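Local atomic coordinates of L-ornithine 5-monooxygenase (Pseudomonas aeruginosa, PDB entry 3S5W), a protein that catalyses the FAD- and NADPH-dependent N5-hydroxylation of L-ornithine, the first step in making the hydroxamate groups of the siderophore pyoverdin. Residues Ile34-Gly39 with Arg182-Ser187; Leu62-Gln67 with Tyr146-Leu151; Ala164-Ser169 with Glu176-Thr181. All blocks are in the same frame, centred on the assembly; numbering follows the deposited sequence.

How the interactions relate
Interactions 1 and 3 are both strand pairings of one mixed sheet, and strand 30-36 borders strands of all three contacts. Interaction 1 is the buried one. Parallel strands meet there through backbone bonds, glycines and branched apolar side chains, and its end is linked to the FAD pyrophosphate through a water. Interaction 2 lies beside it, where Gly35 and Gly37 pair with Leu62 and Leu64. It is partly buried and more polar, and it grips the ribose and adenine of the same FAD. Interaction 3 is farther out, an antiparallel hairpin, only partly buried, with its exposed residues Glu176 and Val178 on strand 176-181. Glu148 of interaction 2 reaches Ser169 and Arg179 of interaction 3.

Interaction 1: residues Ile34-Gly39 with Arg182-Ser187; sequences IGVGFG and RALVVS. With FAD (flavin-adenine dinucleotide), chain C.
Ile34 starts the pairing with Ala183 and Leu184. Its N donates to Ala183 O, and its O accepts from Val185 N at 2.9 Å. That same O also touches the Leu184 side chain: CD1 of Leu184 lies 3.4 Å from Ile34 O. Gly35 comes next. Gly35 CA lies 3.6 Å from Val185 CG1. Val36 N then bonds Val185 O at 2.8 Å. Its two methyls divide the work. Val36 CG1, anti to the backbone N (chi1 -177°), meets the FAD adenine, 3.8 Å from FAD C6A. CG2 packs against Leu184 CD1 and Val186 CG2. Ser187 N closes the pairing on Val36 O, while Ser187 OG is bonded to Asn42 of helix 40-56. This parallel pair belongs to the dinucleotide-binding fold of the FAD domain, in which a glycine-rich turn leads from strand 30-36 to that helix. Gly37 lies in the turn, with its CA 3.5 Å from FAD O4B and 4.0 Å from Ser187 O. Gly39 is the N-cap residue. A water accepts from Gly39 N and donates to Ser187 O and to FAD O1P; the water oxygen is 2.6 Å from FAD O1P.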
loop_
_atom_site.group_PDB
_atom_site.type_symbol
_atom_site.label_atom_id
_atom_site.label_comp_id
_atom_site.label_asym_id
_atom_site.label_seq_id
_atom_site.Cartn_x
_atom_site.Cartn_y
_atom_site.Cartn_z
ATOM N N ILE A 34 6.858 -19.677 4.334
ATOM C CA ILE A 34 6.026 -18.828 5.159
ATOM C C ILE A 34 6.070 -17.412 4.577
ATOM O O ILE A 34 7.123 -16.949 4.172
ATOM C CB ILE A 34 6.456 -18.839 6.656
ATOM C CG1 ILE A 34 6.366 -20.264 7.212
ATOM C CG2 ILE A 34 5.579 -17.869 7.508
ATOM C CD1 ILE A 34 6.759 -20.360 8.703
ATOM N N GLY A 35 4.906 -16.757 4.556
ATOM C CA GLY A 35 4.803 -15.380 4.103
ATOM C C GLY A 35 4.447 -14.440 5.224
ATOM O O GLY A 35 3.618 -14.757 6.071
ATOM N N VAL A 36 5.098 -13.283 5.230
ATOM C CA VAL A 36 4.741 -12.209 6.121
ATOM C C VAL A 36 3.724 -11.343 5.362
ATOM O O VAL A 36 4.091 -10.687 4.353
ATOM C CB VAL A 36 5.960 -11.361 6.487
ATOM C CG1 VAL A 36 5.565 -10.285 7.492
ATOM C CG2 VAL A 36 7.088 -12.242 7.021
ATOM N N GLY A 37 2.484 -11.359 5.844
ATOM C CA GLY A 37 1.354 -10.644 5.237
ATOM C C GLY A 37 0.512 -11.535 4.336
ATOM O O GLY A 37 1.009 -12.484 3.711
ATOM N N PHE A 38 -0.779 -11.236 4.284
ATOM C CA PHE A 38 -1.652 -11.893 3.322
ATOM C C PHE A 38 -2.513 -10.822 2.643
ATOM O O PHE A 38 -3.737 -10.947 2.556
ATOM C CB PHE A 38 -2.523 -12.985 3.981
ATOM C CG PHE A 38 -2.990 -14.055 3.007
ATOM C CD1 PHE A 38 -2.109 -14.558 2.031
ATOM C CD2 PHE A 38 -4.286 -14.559 3.062
ATOM C CE1 PHE A 38 -2.500 -15.554 1.143
ATOM C CE2 PHE A 38 -4.704 -15.567 2.170
ATOM C CZ PHE A 38 -3.801 -16.055 1.199
ATOM N N GLY A 39 -1.855 -9.750 2.207
ATOM C CA GLY A 39 -2.492 -8.764 1.319
ATOM C C GLY A 39 -2.399 -9.239 -0.132
ATOM O O GLY A 39 -1.961 -10.376 -0.409
ATOM N N ARG A 182 11.708 -23.542 5.153
ATOM C CA ARG A 182 12.787 -23.555 4.138
ATOM C C ARG A 182 12.928 -22.230 3.337
ATOM O O ARG A 182 13.986 -21.930 2.763
ATOM C CB ARG A 182 12.591 -24.726 3.138
ATOM C CG ARG A 182 12.394 -26.117 3.795
ATOM C CD ARG A 182 12.192 -27.226 2.771
ATOM N NE ARG A 182 12.306 -28.556 3.384
ATOM C CZ ARG A 182 11.288 -29.277 3.869
ATOM N NH1 ARG A 182 10.036 -28.814 3.824
ATOM N NH2 ARG A 182 11.520 -30.478 4.394
ATOM N N ALA A 183 11.857 -21.439 3.296
ATOM C CA ALA A 183 11.816 -20.226 2.469
ATOM C C ALA A 183 10.819 -19.221 3.061
ATOM O O ALA A 183 9.865 -19.608 3.759
ATOM C CB ALA A 183 11.422 -20.580 1.029
ATOM N N LEU A 184 11.054 -17.947 2.770
ATOM C CA LEU A 184 10.286 -16.844 3.316
ATOM C C LEU A 184 9.915 -15.859 2.214
ATOM O O LEU A 184 10.741 -15.550 1.355
ATOM C CB LEU A 184 11.120 -16.090 4.352
ATOM C CG LEU A 184 10.486 -14.959 5.172
ATOM C CD1 LEU A 184 9.443 -15.443 6.194
ATOM C CD2 LEU A 184 11.591 -14.193 5.879
ATOM N N VAL A 185 8.686 -15.342 2.275
ATOM C CA VAL A 185 8.323 -14.220 1.385
ATOM C C VAL A 185 7.822 -13.049 2.247
ATOM O O VAL A 185 6.917 -13.203 3.042
ATOM C CB VAL A 185 7.382 -14.653 0.217
ATOM C CG1 VAL A 185 6.065 -15.221 0.740
ATOM C CG2 VAL A 185 7.106 -13.472 -0.751
ATOM N N VAL A 186 8.480 -11.905 2.125
ATOM C CA VAL A 186 8.198 -10.745 2.971
ATOM C C VAL A 186 7.368 -9.715 2.182
ATOM O O VAL A 186 7.905 -9.054 1.303
ATOM C CB VAL A 186 9.507 -10.093 3.485
ATOM C CG1 VAL A 186 9.199 -8.895 4.342
ATOM C CG2 VAL A 186 10.320 -11.113 4.339
ATOM N N SER A 187 6.086 -9.594 2.515
ATOM C CA SER A 187 5.151 -8.678 1.799
ATOM C C SER A 187 4.281 -7.861 2.755
ATOM O O SER A 187 3.053 -7.985 2.742
ATOM C CB SER A 187 4.262 -9.507 0.875
ATOM O OG SER A 187 5.049 -10.376 0.083
HETATM P PA FAD C . -0.555 -4.666 1.654
HETATM O O1A FAD C . -0.166 -3.418 2.352
HETATM O O2A FAD C . -1.903 -4.614 0.914
HETATM O O5B FAD C . -0.627 -5.892 2.719
HETATM C C5B FAD C . 0.397 -6.035 3.675
HETATM C C4B FAD C . -0.190 -6.961 4.727
HETATM O O4B FAD C . 0.830 -7.252 5.644
HETATM C C3B FAD C . -1.293 -6.258 5.512
HETATM O O3B FAD C . -2.497 -6.994 5.413
HETATM C C2B FAD C . -0.767 -6.203 6.952
HETATM O O2B FAD C . -1.769 -6.528 7.908
HETATM C C1B FAD C . 0.268 -7.287 6.947
HETATM N N9A FAD C . 1.405 -7.085 7.840
HETATM C C8A FAD C . 2.236 -5.973 7.939
HETATM N N7A FAD C . 3.210 -6.269 8.851
HETATM C C5A FAD C . 3.008 -7.541 9.290
HETATM C C6A FAD C . 3.694 -8.336 10.208
HETATM N N6A FAD C . 4.905 -7.969 10.658
HETATM N N1A FAD C . 3.217 -9.621 10.453
HETATM C C2A FAD C . 2.108 -10.135 9.811
HETATM N N3A FAD C . 1.423 -9.345 8.894
HETATM C C4A FAD C . 1.877 -8.070 8.650
HETATM N N1 FAD C . -2.711 0.068 -5.750
HETATM C C2 FAD C . -3.365 -0.023 -6.972
HETATM O O2 FAD C . -2.862 -0.642 -7.895
HETATM N N3 FAD C . -4.589 0.583 -7.162
HETATM C C4 FAD C . -5.204 1.280 -6.152
HETATM O O4 FAD C . -6.328 1.771 -6.355
HETATM C C4X FAD C . -4.542 1.391 -4.914
HETATM N N5 FAD C . -5.127 2.105 -3.878
HETATM C C5X FAD C . -4.468 2.224 -2.665
HETATM C C6 FAD C . -5.071 2.950 -1.627
HETATM C C7 FAD C . -4.436 3.088 -0.400
HETATM C C7M FAD C . -5.140 3.891 0.666
HETATM C C8 FAD C . -3.180 2.521 -0.218
HETATM C C8M FAD C . -2.436 2.628 1.082
HETATM C C9 FAD C . -2.573 1.799 -1.240
HETATM C C9A FAD C . -3.215 1.623 -2.473
HETATM N N10 FAD C . -2.620 0.902 -3.515
HETATM C C10 FAD C . -3.280 0.807 -4.735
HETATM C "C1'" FAD C . -1.259 0.289 -3.390
HETATM C "C2'" FAD C . -1.203 -0.965 -2.493
HETATM O "O2'" FAD C . 0.144 -0.975 -2.008
HETATM C "C3'" FAD C . -1.474 -2.207 -3.328
HETATM O "O3'" FAD C . -2.759 -2.147 -3.979
HETATM C "C4'" FAD C . -1.469 -3.492 -2.461
HETATM O "O4'" FAD C . -2.289 -3.288 -1.316
HETATM C "C5'" FAD C . -0.057 -4.010 -2.081
HETATM O "O5'" FAD C . -0.212 -5.340 -1.624
HETATM P P FAD C . 0.773 -6.021 -0.535
HETATM O O1P FAD C . 0.149 -7.358 -0.220
HETATM O O2P FAD C . 2.156 -6.005 -1.128
HETATM O O3P FAD C . 0.683 -5.036 0.716
HETATM O O HOH W 1 0.881 -9.290 1.437
#

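Interaction 2: residues Leu62-Gln67 with Tyr146-Leu151; sequences LFLDKQ and YGEEVL. With FAD (flavin-adenine dinucleotide), chain C.
Asp65 and Tyr146 meet in the part of the dinucleotide-binding fold that holds the adenosine part of FAD. An acidic residue at the end of the second strand, bound to the ribose, is a familiar feature of such folds. Asp65 CB lies obliquely to the Tyr146 ring, 3.9 Å from Tyr146 CD1. CG is anti to the backbone N (chi1 -160°), which carries the carboxylate from the ring to the ribose. OD1 accepts from FAD O2B and, through its anti lone pair, from Gln67 N, so it also closes an Asx turn. Asp65 OD2 accepts from FAD O3B at 2.7 Å and from Phe38 N. Two bonds on each oxygen fix the rotation of the carboxylate. Gln67 NE2 donates to FAD O3B, while its OE1 is held by Arg71 N.

Glu148 N donates to Asp65 O at 3.0 Å, and Gly147 N to Gln67 O, each from above the carbonyl plane. Gln67 O also sits at the edge of the Tyr146 ring. The extended Lys66 chain runs over one face of the adenine, with Lys66 CD 3.9 Å from FAD C5A. The Leu64 and Val150 side chains cross at about a right angle, Leu64 CD1 3.6 Å from Val150 CG2. Val150 holds the adenine edge by two bonds: its N donates to FAD N1A at 2.8 Å, and its O accepts from FAD N6A at 3.1 Å.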
loop_
_atom_site.group_PDB
_atom_site.type_symbol
_atom_site.label_atom_id
_atom_site.label_comp_id
_atom_site.label_asym_id
_atom_site.label_seq_id
_atom_site.Cartn_x
_atom_site.Cartn_y
_atom_site.Cartn_z
ATOM N N LEU A 62 2.280 -21.344 4.579
ATOM C CA LEU A 62 1.489 -20.482 5.467
ATOM C C LEU A 62 1.703 -18.998 5.166
ATOM O O LEU A 62 2.831 -18.562 4.921
ATOM C CB LEU A 62 1.844 -20.694 6.943
ATOM C CG LEU A 62 1.493 -22.001 7.659
ATOM C CD1 LEU A 62 1.988 -21.888 9.103
ATOM C CD2 LEU A 62 0.012 -22.253 7.637
ATOM N N PHE A 63 0.623 -18.226 5.236
ATOM C CA PHE A 63 0.745 -16.770 5.165
ATOM C C PHE A 63 0.173 -16.182 6.414
ATOM O O PHE A 63 -0.981 -16.431 6.717
ATOM C CB PHE A 63 0.006 -16.226 3.936
ATOM C CG PHE A 63 0.549 -16.739 2.648
ATOM C CD1 PHE A 63 1.665 -16.125 2.046
ATOM C CD2 PHE A 63 -0.029 -17.854 2.035
ATOM C CE1 PHE A 63 2.182 -16.628 0.864
ATOM C CE2 PHE A 63 0.472 -18.332 0.842
ATOM C CZ PHE A 63 1.578 -17.733 0.259
ATOM N N LEU A 64 0.976 -15.414 7.140
ATOM C CA LEU A 64 0.568 -14.826 8.414
ATOM C C LEU A 64 0.205 -13.361 8.255
ATOM O O LEU A 64 0.966 -12.605 7.640
ATOM C CB LEU A 64 1.698 -14.949 9.457
ATOM C CG LEU A 64 2.418 -16.296 9.662
ATOM C CD1 LEU A 64 3.326 -16.227 10.905
ATOM C CD2 LEU A 64 1.495 -17.494 9.729
ATOM N N ASP A 65 -0.950 -12.958 8.768
ATOM C CA ASP A 65 -1.322 -11.564 8.711
ATOM C C ASP A 65 -1.745 -11.080 10.071
ATOM O O ASP A 65 -2.556 -11.714 10.740
ATOM C CB ASP A 65 -2.438 -11.304 7.677
ATOM C CG ASP A 65 -2.500 -9.834 7.243
ATOM O OD1 ASP A 65 -2.962 -8.974 8.037
ATOM O OD2 ASP A 65 -2.068 -9.525 6.108
ATOM N N LYS A 66 -1.214 -9.933 10.442
ATOM C CA LYS A 66 -1.501 -9.329 11.732
ATOM C C LYS A 66 -2.956 -8.906 11.920
ATOM O O LYS A 66 -3.398 -8.766 13.052
ATOM C CB LYS A 66 -0.527 -8.196 12.059
ATOM C CG LYS A 66 -0.663 -6.944 11.211
ATOM C CD LYS A 66 0.389 -5.897 11.616
ATOM C CE LYS A 66 0.173 -4.596 10.850
ATOM N NZ LYS A 66 1.156 -3.558 11.289
ATOM N N GLN A 67 -3.695 -8.680 10.827
ATOM C CA GLN A 67 -5.109 -8.269 10.980
ATOM C C GLN A 67 -5.938 -9.456 11.447
ATOM O O GLN A 67 -5.798 -10.560 10.900
ATOM C CB GLN A 67 -5.695 -7.742 9.668
ATOM C CG GLN A 67 -4.964 -6.526 9.096
ATOM C CD GLN A 67 -5.711 -5.983 7.877
ATOM O OE1 GLN A 67 -6.890 -5.641 7.971
ATOM N NE2 GLN A 67 -5.054 -5.964 6.738
ATOM N N TYR A 146 -4.651 -15.571 10.338
ATOM C CA TYR A 146 -4.944 -14.190 10.758
ATOM C C TYR A 146 -4.708 -13.924 12.232
ATOM O O TYR A 146 -4.633 -14.868 13.033
ATOM C CB TYR A 146 -6.359 -13.798 10.378
ATOM C CG TYR A 146 -6.567 -13.777 8.877
ATOM C CD1 TYR A 146 -6.030 -12.729 8.088
ATOM C CD2 TYR A 146 -7.265 -14.804 8.240
ATOM C CE1 TYR A 146 -6.212 -12.709 6.695
ATOM C CE2 TYR A 146 -7.460 -14.793 6.837
ATOM C CZ TYR A 146 -6.930 -13.749 6.083
ATOM O OH TYR A 146 -7.138 -13.753 4.732
ATOM N N GLY A 147 -4.591 -12.642 12.579
ATOM C CA GLY A 147 -4.272 -12.197 13.935
ATOM C C GLY A 147 -2.872 -12.587 14.428
ATOM O O GLY A 147 -2.682 -12.787 15.625
ATOM N N GLU A 148 -1.909 -12.712 13.518
ATOM C CA GLU A 148 -0.542 -13.074 13.865
ATOM C C GLU A 148 0.420 -12.065 13.270
ATOM O O GLU A 148 0.530 -11.962 12.034
ATOM C CB GLU A 148 -0.197 -14.456 13.323
ATOM C CG GLU A 148 -0.941 -15.616 14.001
ATOM C CD GLU A 148 -0.180 -16.927 13.908
ATOM O OE1 GLU A 148 1.069 -16.891 13.891
ATOM O OE2 GLU A 148 -0.824 -17.994 13.840
ATOM N N GLU A 149 1.101 -11.330 14.146
ATOM C CA GLU A 149 2.132 -10.382 13.739
ATOM C C GLU A 149 3.495 -11.060 13.801
ATOM O O GLU A 149 3.884 -11.554 14.879
ATOM C CB GLU A 149 2.101 -9.145 14.638
ATOM C CG GLU A 149 3.179 -8.112 14.297
ATOM C CD GLU A 149 3.168 -6.890 15.188
ATOM O OE1 GLU A 149 2.406 -6.844 16.174
ATOM O OE2 GLU A 149 3.954 -5.963 14.908
ATOM N N VAL A 150 4.203 -11.090 12.667
ATOM C CA VAL A 150 5.559 -11.615 12.635
ATOM C C VAL A 150 6.472 -10.566 13.272
ATOM O O VAL A 150 6.438 -9.369 12.906
ATOM C CB VAL A 150 6.041 -12.021 11.216
ATOM C CG1 VAL A 150 7.504 -12.399 11.225
ATOM C CG2 VAL A 150 5.241 -13.187 10.692
ATOM N N LEU A 151 7.245 -10.997 14.270
ATOM C CA LEU A 151 8.128 -10.055 14.965
ATOM C C LEU A 151 9.567 -10.061 14.433
ATOM O O LEU A 151 10.208 -9.021 14.355
ATOM C CB LEU A 151 8.113 -10.316 16.484
ATOM C CG LEU A 151 6.756 -10.387 17.208
ATOM C CD1 LEU A 151 6.917 -10.898 18.648
ATOM C CD2 LEU A 151 6.051 -9.041 17.224
HETATM P PA FAD C . -0.555 -4.666 1.654
HETATM O O1A FAD C . -0.166 -3.418 2.352
HETATM O O2A FAD C . -1.903 -4.614 0.914
HETATM O O5B FAD C . -0.627 -5.892 2.719
HETATM C C5B FAD C . 0.397 -6.035 3.675
HETATM C C4B FAD C . -0.190 -6.961 4.727
HETATM O O4B FAD C . 0.830 -7.252 5.644
HETATM C C3B FAD C . -1.293 -6.258 5.512
HETATM O O3B FAD C . -2.497 -6.994 5.413
HETATM C C2B FAD C . -0.767 -6.203 6.952
HETATM O O2B FAD C . -1.769 -6.528 7.908
HETATM C C1B FAD C . 0.268 -7.287 6.947
HETATM N N9A FAD C . 1.405 -7.085 7.840
HETATM C C8A FAD C . 2.236 -5.973 7.939
HETATM N N7A FAD C . 3.210 -6.269 8.851
HETATM C C5A FAD C . 3.008 -7.541 9.290
HETATM C C6A FAD C . 3.694 -8.336 10.208
HETATM N N6A FAD C . 4.905 -7.969 10.658
HETATM N N1A FAD C . 3.217 -9.621 10.453
HETATM C C2A FAD C . 2.108 -10.135 9.811
HETATM N N3A FAD C . 1.423 -9.345 8.894
HETATM C C4A FAD C . 1.877 -8.070 8.650
HETATM N N1 FAD C . -2.711 0.068 -5.750
HETATM C C2 FAD C . -3.365 -0.023 -6.972
HETATM O O2 FAD C . -2.862 -0.642 -7.895
HETATM N N3 FAD C . -4.589 0.583 -7.162
HETATM C C4 FAD C . -5.204 1.280 -6.152
HETATM O O4 FAD C . -6.328 1.771 -6.355
HETATM C C4X FAD C . -4.542 1.391 -4.914
HETATM N N5 FAD C . -5.127 2.105 -3.878
HETATM C C5X FAD C . -4.468 2.224 -2.665
HETATM C C6 FAD C . -5.071 2.950 -1.627
HETATM C C7 FAD C . -4.436 3.088 -0.400
HETATM C C7M FAD C . -5.140 3.891 0.666
HETATM C C8 FAD C . -3.180 2.521 -0.218
HETATM C C8M FAD C . -2.436 2.628 1.082
HETATM C C9 FAD C . -2.573 1.799 -1.240
HETATM C C9A FAD C . -3.215 1.623 -2.473
HETATM N N10 FAD C . -2.620 0.902 -3.515
HETATM C C10 FAD C . -3.280 0.807 -4.735
HETATM C "C1'" FAD C . -1.259 0.289 -3.390
HETATM C "C2'" FAD C . -1.203 -0.965 -2.493
HETATM O "O2'" FAD C . 0.144 -0.975 -2.008
HETATM C "C3'" FAD C . -1.474 -2.207 -3.328
HETATM O "O3'" FAD C . -2.759 -2.147 -3.979
HETATM C "C4'" FAD C . -1.469 -3.492 -2.461
HETATM O "O4'" FAD C . -2.289 -3.288 -1.316
HETATM C "C5'" FAD C . -0.057 -4.010 -2.081
HETATM O "O5'" FAD C . -0.212 -5.340 -1.624
HETATM P P FAD C . 0.773 -6.021 -0.535
HETATM O O1P FAD C . 0.149 -7.358 -0.220
HETATM O O2P FAD C . 2.156 -6.005 -1.128
HETATM O O3P FAD C . 0.683 -5.036 0.716
#

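Interaction 3: residues Ala164-Ser169 with Glu176-Thr181. With PO4 (phosphate ion), chain D.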
loop_
_atom_site.group_PDB
_atom_site.type_symbol
_atom_site.label_atom_id
_atom_site.label_comp_id
_atom_site.label_asym_id
_atom_site.label_seq_id
_atom_site.Cartn_x
_atom_site.Cartn_y
_atom_site.Cartn_z
ATOM N N ALA A 164 17.418 -23.472 7.560
ATOM C CA ALA A 164 16.013 -23.140 7.753
ATOM C C ALA A 164 15.902 -21.818 8.505
ATOM O O ALA A 164 16.900 -21.280 8.996
ATOM C CB ALA A 164 15.269 -24.275 8.478
ATOM N N LEU A 165 14.693 -21.278 8.565
ATOM C CA LEU A 165 14.476 -20.016 9.227
ATOM C C LEU A 165 13.454 -20.210 10.308
ATOM O O LEU A 165 12.518 -20.980 10.144
ATOM C CB LEU A 165 14.012 -18.937 8.216
ATOM C CG LEU A 165 15.011 -18.497 7.142
ATOM C CD1 LEU A 165 14.271 -17.724 6.051
ATOM C CD2 LEU A 165 16.169 -17.664 7.728
ATOM N N ARG A 166 13.661 -19.518 11.419
ATOM C CA ARG A 166 12.712 -19.514 12.516
ATOM C C ARG A 166 11.875 -18.255 12.370
ATOM O O ARG A 166 12.429 -17.153 12.339
ATOM C CB ARG A 166 13.441 -19.473 13.874
ATOM C CG ARG A 166 14.130 -20.766 14.268
ATOM C CD ARG A 166 15.253 -20.526 15.340
ATOM N NE ARG A 166 14.783 -19.729 16.479
ATOM C CZ ARG A 166 14.111 -20.215 17.520
ATOM N NH1 ARG A 166 13.837 -21.508 17.587
ATOM N NH2 ARG A 166 13.713 -19.409 18.503
ATOM N N VAL A 167 10.558 -18.420 12.266
ATOM C CA VAL A 167 9.659 -17.281 12.164
ATOM C C VAL A 167 8.958 -17.115 13.503
ATOM O O VAL A 167 8.238 -18.014 13.940
ATOM C CB VAL A 167 8.622 -17.473 10.998
ATOM C CG1 VAL A 167 7.679 -16.257 10.894
ATOM C CG2 VAL A 167 9.331 -17.769 9.661
ATOM N N ILE A 168 9.171 -15.972 14.145
ATOM C CA ILE A 168 8.613 -15.696 15.453
ATOM C C ILE A 168 7.420 -14.746 15.309
ATOM O O ILE A 168 7.568 -13.635 14.819
ATOM C CB ILE A 168 9.674 -15.033 16.423
ATOM C CG1 ILE A 168 10.821 -15.993 16.793
ATOM C CG2 ILE A 168 8.997 -14.625 17.725
ATOM C CD1 ILE A 168 11.772 -16.351 15.717
ATOM N N SER A 169 6.256 -15.179 15.756
ATOM C CA SER A 169 5.069 -14.344 15.691
ATOM C C SER A 169 4.350 -14.260 17.044
ATOM O O SER A 169 4.616 -15.062 17.964
ATOM C CB SER A 169 4.125 -14.835 14.573
ATOM O OG SER A 169 3.596 -16.128 14.833
ATOM N N GLU A 176 3.256 -16.139 21.989
ATOM C CA GLU A 176 4.305 -16.238 20.989
ATOM C C GLU A 176 4.211 -17.569 20.256
ATOM O O GLU A 176 3.909 -18.602 20.862
ATOM C CB GLU A 176 5.677 -16.084 21.641
ATOM C CG GLU A 176 6.861 -16.065 20.685
ATOM C CD GLU A 176 8.091 -15.374 21.291
ATOM O OE1 GLU A 176 9.142 -16.039 21.436
ATOM O OE2 GLU A 176 7.995 -14.175 21.625
ATOM N N LEU A 177 4.464 -17.538 18.952
ATOM C CA LEU A 177 4.522 -18.737 18.136
ATOM C C LEU A 177 5.853 -18.782 17.399
ATOM O O LEU A 177 6.359 -17.752 16.946
ATOM C CB LEU A 177 3.347 -18.775 17.151
ATOM C CG LEU A 177 1.948 -19.177 17.662
ATOM C CD1 LEU A 177 1.142 -17.982 18.158
ATOM C CD2 LEU A 177 1.171 -19.832 16.542
ATOM N N VAL A 178 6.444 -19.966 17.317
ATOM C CA VAL A 178 7.710 -20.142 16.604
ATOM C C VAL A 178 7.484 -21.245 15.585
ATOM O O VAL A 178 7.002 -22.324 15.933
ATOM C CB VAL A 178 8.916 -20.449 17.585
ATOM C CG1 VAL A 178 10.217 -20.707 16.820
ATOM C CG2 VAL A 178 9.105 -19.300 18.571
ATOM N N ARG A 179 7.767 -20.954 14.317
ATOM C CA ARG A 179 7.615 -21.922 13.234
ATOM C C ARG A 179 8.891 -21.983 12.419
ATOM O O ARG A 179 9.680 -21.038 12.391
ATOM C CB ARG A 179 6.444 -21.555 12.303
ATOM C CG ARG A 179 5.061 -21.658 12.899
ATOM C CD ARG A 179 4.069 -21.317 11.800
ATOM N NE ARG A 179 2.683 -21.292 12.256
ATOM C CZ ARG A 179 2.071 -20.235 12.784
ATOM N NH1 ARG A 179 2.728 -19.093 12.988
ATOM N NH2 ARG A 179 0.799 -20.331 13.134
ATOM N N THR A 180 9.074 -23.091 11.723
ATOM C CA THR A 180 10.264 -23.322 10.971
ATOM C C THR A 180 9.930 -23.443 9.477
ATOM O O THR A 180 8.928 -24.048 9.116
ATOM C CB THR A 180 10.960 -24.601 11.526
ATOM O OG1 THR A 180 11.373 -24.323 12.865
ATOM C CG2 THR A 180 12.176 -24.941 10.728
ATOM N N THR A 181 10.781 -22.869 8.625
ATOM C CA THR A 181 10.534 -22.835 7.174
ATOM C C THR A 181 11.797 -22.887 6.313
ATOM O O THR A 181 12.823 -22.327 6.687
ATOM C CB THR A 181 9.671 -21.571 6.779
ATOM O OG1 THR A 181 9.285 -21.668 5.399
ATOM C CG2 THR A 181 10.449 -20.274 6.985
HETATM P P PO4 D . -0.089 -23.985 12.623
HETATM O O1 PO4 D . -0.357 -24.687 11.311
HETATM O O2 PO4 D . 1.395 -23.695 12.676
HETATM O O3 PO4 D . -0.519 -24.897 13.754
HETATM O O4 PO4 D . -0.881 -22.699 12.764
HETATM O O HOH W 2 5.280 -18.097 13.584
#
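Val167 and Arg179 form the middle of the pairing. Val167 N donates to Arg179 O at 2.8 Å, and Arg179 N returns a bond to Val167 O. Leu165 with Thr181, and Ser169 with Leu177, are hydrogen-bonded pairs too. Leu177 N to Ser169 O is the shortest bond of the six, at 2.7 Å.

On the face of Val167, its CG2 meets Thr181 CG2 at 3.8 Å. Farther along this face, Ser169 OG lies between its own N and carbonyl carbon (chi1 65°), which brings it 3.5 Å from Leu177 CB and to the edge of the Arg179 guanidinium. A water links this group: it donates to Val167 O and Ser169 OG and accepts from Arg179 NH1. On the other face, Ile168 CG1 and Val178 CG2 lie side by side. Val178 CG1 sits over one face of the Arg166 guanidinium, offset toward its rim, 3.8 Å from Arg166 NH1. The chain of Arg166 bends at chi3 (50°) to lay the group there.

The next shell holds the charged ends. Glu154 forms a salt bridge with Arg166 NE. Glu148 bonds both Ser169 OG and Arg179 NH1, so it positions the serine and the arginine together. Arg179 runs extended to NE, and NE and NH2 grip O2 and O4 of a phosphate, with NE 2.8 Å from O2. Arg145 also binds this ion, which probably came from the crystallisation liquor. Ile34 packs against Val167, Arg179 and Thr181. Strands 161-171 and 176-181 make an antiparallel beta hairpin, and strand 148-158 extends it on the far side of strand 161-171 as a beta meander.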